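Local coordinates for protein ribonucleoside-diphosphate reductase subunit beta (Bacillus halodurans C-125, PDB 2RCC) that probably serves as the iron-binding small subunit of a class I ribonucleotide reductase, which turns ribonucleotides into the deoxyribonucleotides needed for DNA synthesis, at residues E72-A77 / K272-N277; W264-I269 / D280-I285. All blocks are in the same frame, centred on the assembly; numbering follows the deposited sequence. Where two conformers were deposited one is given.

Contact 1. Residues E72-A77 / K272-N277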
loop_
_atom_site.group_PDB
_atom_site.type_symbol
_atom_site.label_atom_id
_atom_site.label_comp_id
_atom_site.label_asym_id
_atom_site.label_seq_id
_atom_site.Cartn_x
_atom_site.Cartn_y
_atom_site.Cartn_z
ATOM N N GLU A 72 -22.006 -12.616 30.999
ATOM C CA GLU A 72 -22.527 -11.338 30.491
ATOM C C GLU A 72 -21.441 -10.278 30.411
ATOM O O GLU A 72 -21.391 -9.530 29.436
ATOM C CB GLU A 72 -23.667 -10.770 31.335
ATOM C CG GLU A 72 -24.985 -11.480 31.217
ATOM C CD GLU A 72 -26.125 -10.672 31.858
ATOM O OE1 GLU A 72 -26.331 -9.486 31.477
ATOM O OE2 GLU A 72 -26.816 -11.231 32.732
ATOM N N THR A 73 -20.576 -10.223 31.427
ATOM C CA THR A 73 -19.510 -9.242 31.438
ATOM C C THR A 73 -18.499 -9.517 30.312
ATOM O O THR A 73 -18.021 -8.584 29.688
ATOM C CB THR A 73 -18.856 -9.160 32.823
ATOM O OG1 THR A 73 -19.885 -9.017 33.816
ATOM C CG2 THR A 73 -17.925 -7.987 32.885
ATOM N N GLU A 74 -18.206 -10.802 30.043
ATOM C CA GLU A 74 -17.294 -11.175 28.936
ATOM C C GLU A 74 -17.872 -10.783 27.563
ATOM O O GLU A 74 -17.179 -10.218 26.739
ATOM C CB GLU A 74 -16.984 -12.677 28.962
ATOM C CG GLU A 74 -16.080 -13.078 30.103
ATOM C CD GLU A 74 -16.005 -14.579 30.364
ATOM O OE1 GLU A 74 -16.808 -15.404 29.827
ATOM O OE2 GLU A 74 -15.111 -14.929 31.151
ATOM N N GLN A 75 -19.160 -11.044 27.352
ATOM C CA GLN A 75 -19.842 -10.676 26.093
ATOM C C GLN A 75 -19.860 -9.175 25.892
ATOM O O GLN A 75 -19.563 -8.681 24.798
ATOM C CB GLN A 75 -21.268 -11.203 26.079
ATOM C CG GLN A 75 -21.407 -12.710 26.079
ATOM C CD GLN A 75 -22.874 -13.149 26.072
ATOM O OE1 GLN A 75 -23.699 -12.518 25.435
ATOM N NE2 GLN A 75 -23.186 -14.214 26.758
ATOM N N GLU A 76 -20.167 -8.441 26.951
ATOM C CA GLU A 76 -20.150 -6.979 26.889
ATOM C C GLU A 76 -18.774 -6.385 26.611
ATOM O O GLU A 76 -18.662 -5.485 25.778
ATOM C CB GLU A 76 -20.780 -6.356 28.151
ATOM C CG GLU A 76 -22.286 -6.525 28.253
ATOM C CD GLU A 76 -23.042 -5.843 27.107
ATOM O OE1 GLU A 76 -22.663 -4.699 26.731
ATOM O OE2 GLU A 76 -24.006 -6.465 26.584
ATOM N N ALA A 77 -17.743 -6.874 27.291
ATOM C CA ALA A 77 -16.367 -6.423 27.067
ATOM C C ALA A 77 -15.940 -6.706 25.639
ATOM O O ALA A 77 -15.349 -5.863 25.004
ATOM C CB ALA A 77 -15.378 -7.083 28.065
ATOM N N LYS A 272 -13.359 -7.028 36.244
ATOM C CA LYS A 272 -14.611 -7.728 35.930
ATOM C C LYS A 272 -14.478 -9.027 35.127
ATOM O O LYS A 272 -15.478 -9.752 34.947
ATOM C CB LYS A 272 -15.517 -6.788 35.128
ATOM C CG LYS A 272 -16.027 -5.532 35.877
ATOM C CD LYS A 272 -17.248 -5.855 36.723
ATOM C CE LYS A 272 -17.683 -4.716 37.682
ATOM N NZ LYS A 272 -18.001 -3.458 36.960
ATOM N N ILE A 273 -13.275 -9.345 34.673
ATOM C CA ILE A 273 -13.100 -10.476 33.754
ATOM C C ILE A 273 -12.282 -11.574 34.388
ATOM O O ILE A 273 -11.136 -11.345 34.749
ATOM C CB ILE A 273 -12.420 -10.023 32.448
ATOM C CG1 ILE A 273 -13.267 -8.932 31.751
ATOM C CG2 ILE A 273 -12.184 -11.227 31.515
ATOM C CD1 ILE A 273 -14.723 -9.418 31.305
ATOM N N PRO A 274 -12.853 -12.774 34.493
ATOM C CA PRO A 274 -12.108 -13.885 35.033
ATOM C C PRO A 274 -10.771 -14.095 34.297
ATOM O O PRO A 274 -10.703 -14.000 33.082
ATOM C CB PRO A 274 -13.048 -15.086 34.783
ATOM C CG PRO A 274 -14.434 -14.470 34.791
ATOM C CD PRO A 274 -14.236 -13.169 34.112
ATOM N N GLY A 275 -9.714 -14.321 35.036
ATOM C CA GLY A 275 -8.426 -14.537 34.412
ATOM C C GLY A 275 -7.568 -13.315 34.196
ATOM O O GLY A 275 -6.402 -13.500 33.904
ATOM N N ILE A 276 -8.122 -12.099 34.355
ATOM C CA ILE A 276 -7.362 -10.866 34.186
ATOM C C ILE A 276 -7.274 -10.134 35.521
ATOM O O ILE A 276 -8.277 -9.644 36.029
ATOM C CB ILE A 276 -7.996 -9.934 33.140
ATOM C CG1 ILE A 276 -8.183 -10.634 31.789
ATOM C CG2 ILE A 276 -7.135 -8.678 32.956
ATOM C CD1 ILE A 276 -6.904 -11.081 31.131
ATOM N N ASN A 277 -6.078 -10.092 36.106
ATOM C CA ASN A 277 -5.836 -9.359 37.355
ATOM C C ASN A 277 -5.434 -7.962 36.884
ATOM O O ASN A 277 -4.501 -7.820 36.088
ATOM C CB ASN A 277 -4.750 -10.019 38.216
ATOM C CG ASN A 277 -4.300 -9.139 39.365
ATOM O OD1 ASN A 277 -3.395 -8.339 39.205
ATOM N ND2 ASN A 277 -4.909 -9.310 40.544
HETATM O O HOH W 1 -12.200 -14.559 30.744
#
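The N-terminal turn and a half of helix 72-87 meets an irregular loop segment, 272-277, with the backbones closest where the CA atoms of Glu74 and Ile273 stand 6.4 Å apart. Ile273 carries the apolar part. Its CG1 branch, anti to the carbonyl carbon, brings CD1 up to the helix, 3.8 Å from O of Thr73, with CG2 of Thr73, CA of Glu74 and CB of Ala77 around it. Thr73 turns its methyl rather than its hydroxyl to the loop: CG2 lies anti to the backbone N and reaches CB of Lys272 at 3.5 Å, the side chains crossing at about a right angle. Beyond CB the lysine bends away from the helix. Glu74 runs extended beyond CG, and its OE2 rests against the CD-CG edge of the Pro274 ring, 3.6 Å from CD, the side chains crossing obliquely. A water joins the segments here, donating to OE2 of Glu74 at 3.0 Å and to O of Pro274 at 2.8 Å. OE1 of Glu74 accepts from N of Thr71, just before the helix, the side-chain-to-backbone half of a capping box. Asn199 of helix 191-202 also binds O of Pro274, and Phe196 there touches Ala77 and Ile273. Pro274 and Gly275 centre the type II beta turn 273-276, glycine in its customary third position, within the connection between helices 244-268 and 278-295 of the ferritin-like fold.

Contact 2. Residues W264-I269 / D280-I285; sequences WFRYII and DMETYI
Phe265 and Met281, a selenomethionine here, form the dense side of this helix pair. CG of Phe265, anti to its backbone N (chi1 165°), directs the ring at the opposite helix, and CG of Met281 sits almost over the ring centre, 3.6 Å from the centroid in a CH-pi contact. A bend at chi2 sets SE of Met281 obliquely to the same ring, 5.1 Å from its centroid, a Met-aromatic contact, and a further bend at chi3 brings CE to 4.0 Å from CE1 of Phe265. Ile285 adds a looser touch, its CD1 being 4.5 Å from CB of Phe265. Helices 244-268 and 278-295 form an antiparallel helical hairpin, the short segments running at 153° with their axes 11.3 Å apart; Ser192 and Ala195 of helix 191-202 pack against its apolar side. Toward solvent the contact becomes ionic, with Arg266 exposed and Glu282 partly so. Arg266 bends at chi3 and places its guanidinium beside the extended Glu282 side chain, whose OE2 lies over one guanidinium face, 2.8 Å from NH1. With the two planes 73° apart and no N-H pointing at the oxygen, this salt bridge rests on charge alone. NH2 of Arg266 has a further weak, long ion pair with Asp263, and Glu282 also touches Lys262.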
loop_
_atom_site.group_PDB
_atom_site.type_symbol
_atom_site.label_atom_id
_atom_site.label_comp_id
_atom_site.label_asym_id
_atom_site.label_seq_id
_atom_site.Cartn_x
_atom_site.Cartn_y
_atom_site.Cartn_z
ATOM N N TRP A 264 -7.926 3.241 29.875
ATOM C CA TRP A 264 -8.821 2.538 28.976
ATOM C C TRP A 264 -9.099 1.130 29.475
ATOM O O TRP A 264 -10.251 0.689 29.508
ATOM C CB TRP A 264 -8.249 2.533 27.569
ATOM C CG TRP A 264 -8.567 3.796 26.843
ATOM C CD1 TRP A 264 -7.886 4.987 26.860
ATOM C CD2 TRP A 264 -9.684 3.996 26.007
ATOM N NE1 TRP A 264 -8.504 5.901 26.070
ATOM C CE2 TRP A 264 -9.613 5.318 25.523
ATOM C CE3 TRP A 264 -10.740 3.177 25.602
ATOM C CZ2 TRP A 264 -10.538 5.833 24.644
ATOM C CZ3 TRP A 264 -11.669 3.690 24.744
ATOM C CH2 TRP A 264 -11.575 5.009 24.278
ATOM N N PHE A 265 -8.037 0.431 29.834
ATOM C CA PHE A 265 -8.161 -0.892 30.428
ATOM C C PHE A 265 -9.086 -0.831 31.673
ATOM O O PHE A 265 -9.979 -1.653 31.840
ATOM C CB PHE A 265 -6.794 -1.400 30.877
ATOM C CG PHE A 265 -6.900 -2.561 31.796
ATOM C CD1 PHE A 265 -7.397 -3.747 31.315
ATOM C CD2 PHE A 265 -6.621 -2.428 33.156
ATOM C CE1 PHE A 265 -7.574 -4.849 32.165
ATOM C CE2 PHE A 265 -6.800 -3.514 34.016
ATOM C CZ PHE A 265 -7.256 -4.738 33.495
ATOM N N ARG A 266 -8.881 0.164 32.539
ATOM C CA ARG A 266 -9.724 0.273 33.734
ATOM C C ARG A 266 -11.209 0.536 33.413
ATOM O O ARG A 266 -12.112 0.046 34.088
ATOM C CB ARG A 266 -9.212 1.371 34.657
ATOM C CG ARG A 266 -8.033 0.977 35.515
ATOM C CD ARG A 266 -7.626 2.149 36.437
ATOM N NE ARG A 266 -6.541 2.953 35.878
ATOM C CZ ARG A 266 -5.279 3.007 36.324
ATOM N NH1 ARG A 266 -4.860 2.367 37.424
ATOM N NH2 ARG A 266 -4.409 3.772 35.676
ATOM N N TYR A 267 -11.433 1.352 32.398
ATOM C CA TYR A 267 -12.763 1.746 31.959
ATOM C C TYR A 267 -13.582 0.594 31.393
ATOM O O TYR A 267 -14.754 0.451 31.701
ATOM C CB TYR A 267 -12.565 2.817 30.886
ATOM C CG TYR A 267 -13.782 3.467 30.289
ATOM C CD1 TYR A 267 -14.736 4.048 31.101
ATOM C CD2 TYR A 267 -13.901 3.631 28.903
ATOM C CE1 TYR A 267 -15.829 4.699 30.570
ATOM C CE2 TYR A 267 -14.981 4.295 28.358
ATOM C CZ TYR A 267 -15.955 4.817 29.208
ATOM O OH TYR A 267 -17.050 5.483 28.711
ATOM N N ILE A 268 -12.954 -0.227 30.571
ATOM C CA ILE A 268 -13.652 -1.320 29.868
ATOM C C ILE A 268 -13.595 -2.698 30.514
ATOM O O ILE A 268 -14.569 -3.443 30.433
ATOM C CB ILE A 268 -13.118 -1.447 28.409
ATOM C CG1 ILE A 268 -13.300 -0.135 27.678
ATOM C CG2 ILE A 268 -13.850 -2.558 27.612
ATOM C CD1 ILE A 268 -13.171 -0.301 26.167
ATOM N N ILE A 269 -12.454 -3.047 31.106
ATOM C CA ILE A 269 -12.243 -4.364 31.692
ATOM C C ILE A 269 -12.155 -4.279 33.203
ATOM O O ILE A 269 -12.933 -4.920 33.875
ATOM C CB ILE A 269 -10.982 -5.073 31.088
ATOM C CG1 ILE A 269 -11.204 -5.413 29.614
ATOM C CG2 ILE A 269 -10.680 -6.386 31.845
ATOM C CD1 ILE A 269 -9.920 -5.651 28.867
ATOM N N ASP A 280 -1.654 -7.012 37.430
ATOM C CA ASP A 280 -0.819 -7.719 36.471
ATOM C C ASP A 280 -0.910 -7.095 35.081
ATOM O O ASP A 280 0.100 -7.015 34.400
ATOM C CB ASP A 280 -1.232 -9.202 36.321
ATOM C CG ASP A 280 -0.822 -10.093 37.522
ATOM O OD1 ASP A 280 0.060 -9.728 38.333
ATOM O OD2 ASP A 280 -1.399 -11.193 37.621
HETATM N N MSE A 281 -2.108 -6.680 34.662
HETATM C CA MSE A 281 -2.275 -6.026 33.375
HETATM C C MSE A 281 -1.550 -4.680 33.325
HETATM O O MSE A 281 -0.950 -4.341 32.322
HETATM C CB MSE A 281 -3.773 -5.792 33.055
HETATM C CG MSE A 281 -4.026 -5.241 31.642
HETATM SE SE MSE A 281 -3.556 -6.458 30.243
HETATM C CE MSE A 281 -5.285 -7.341 30.097
ATOM N N GLU A 282 -1.654 -3.899 34.392
ATOM C CA GLU A 282 -1.003 -2.609 34.442
ATOM C C GLU A 282 0.515 -2.786 34.373
ATOM O O GLU A 282 1.163 -2.052 33.632
ATOM C CB GLU A 282 -1.503 -1.796 35.650
ATOM C CG GLU A 282 -2.961 -1.365 35.384
ATOM C CD GLU A 282 -3.583 -0.501 36.440
ATOM O OE1 GLU A 282 -2.925 -0.204 37.436
ATOM O OE2 GLU A 282 -4.770 -0.145 36.264
ATOM N N THR A 283 1.051 -3.786 35.075
ATOM C CA THR A 283 2.480 -4.093 35.023
ATOM C C THR A 283 2.871 -4.508 33.604
ATOM O O THR A 283 3.925 -4.122 33.138
ATOM C CB THR A 283 2.879 -5.172 36.008
ATOM O OG1 THR A 283 2.410 -4.810 37.306
ATOM C CG2 THR A 283 4.417 -5.385 36.062
ATOM N N TYR A 284 2.030 -5.289 32.948
ATOM C CA TYR A 284 2.244 -5.699 31.551
ATOM C C TYR A 284 2.283 -4.489 30.604
ATOM O O TYR A 284 3.146 -4.416 29.728
ATOM C CB TYR A 284 1.193 -6.751 31.123
ATOM C CG TYR A 284 1.174 -7.074 29.645
ATOM C CD1 TYR A 284 2.253 -7.714 29.034
ATOM C CD2 TYR A 284 0.069 -6.751 28.853
ATOM C CE1 TYR A 284 2.232 -7.998 27.654
ATOM C CE2 TYR A 284 0.040 -7.037 27.511
ATOM C CZ TYR A 284 1.110 -7.669 26.917
ATOM O OH TYR A 284 1.038 -7.928 25.571
ATOM N N ILE A 285 1.382 -3.528 30.795
ATOM C CA ILE A 285 1.414 -2.282 29.992
ATOM C C ILE A 285 2.747 -1.508 30.232
ATOM O O ILE A 285 3.337 -0.999 29.279
ATOM C CB ILE A 285 0.198 -1.376 30.298
ATOM C CG1 ILE A 285 -1.100 -2.075 29.861
ATOM C CG2 ILE A 285 0.327 0.033 29.607
ATOM C CD1 ILE A 285 -2.357 -1.507 30.534
#

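How the contacts relate
Contact 2 is the more buried, its centre about 17 Å from the centre of the chain, against about 24 Å for the centre of the partly buried contact 1. Contact 2 pairs helices 244-268 and 278-295 directly; contact 1 ties the loop that connects them to helix 72-87, distant in sequence, and helix 191-202 packs against both. An aromatic face prevails inside the hairpin, whereas contact 1 has a small buried aliphatic patch, with its water and polar groups on the more exposed side. Arg266 and Glu282 pair their charges directly, while Glu74 works through water. The two contacts meet where CG2 of Ile276 packs 3.7 Å from CE of Met281, so the loop continues the apolar layer between the helices.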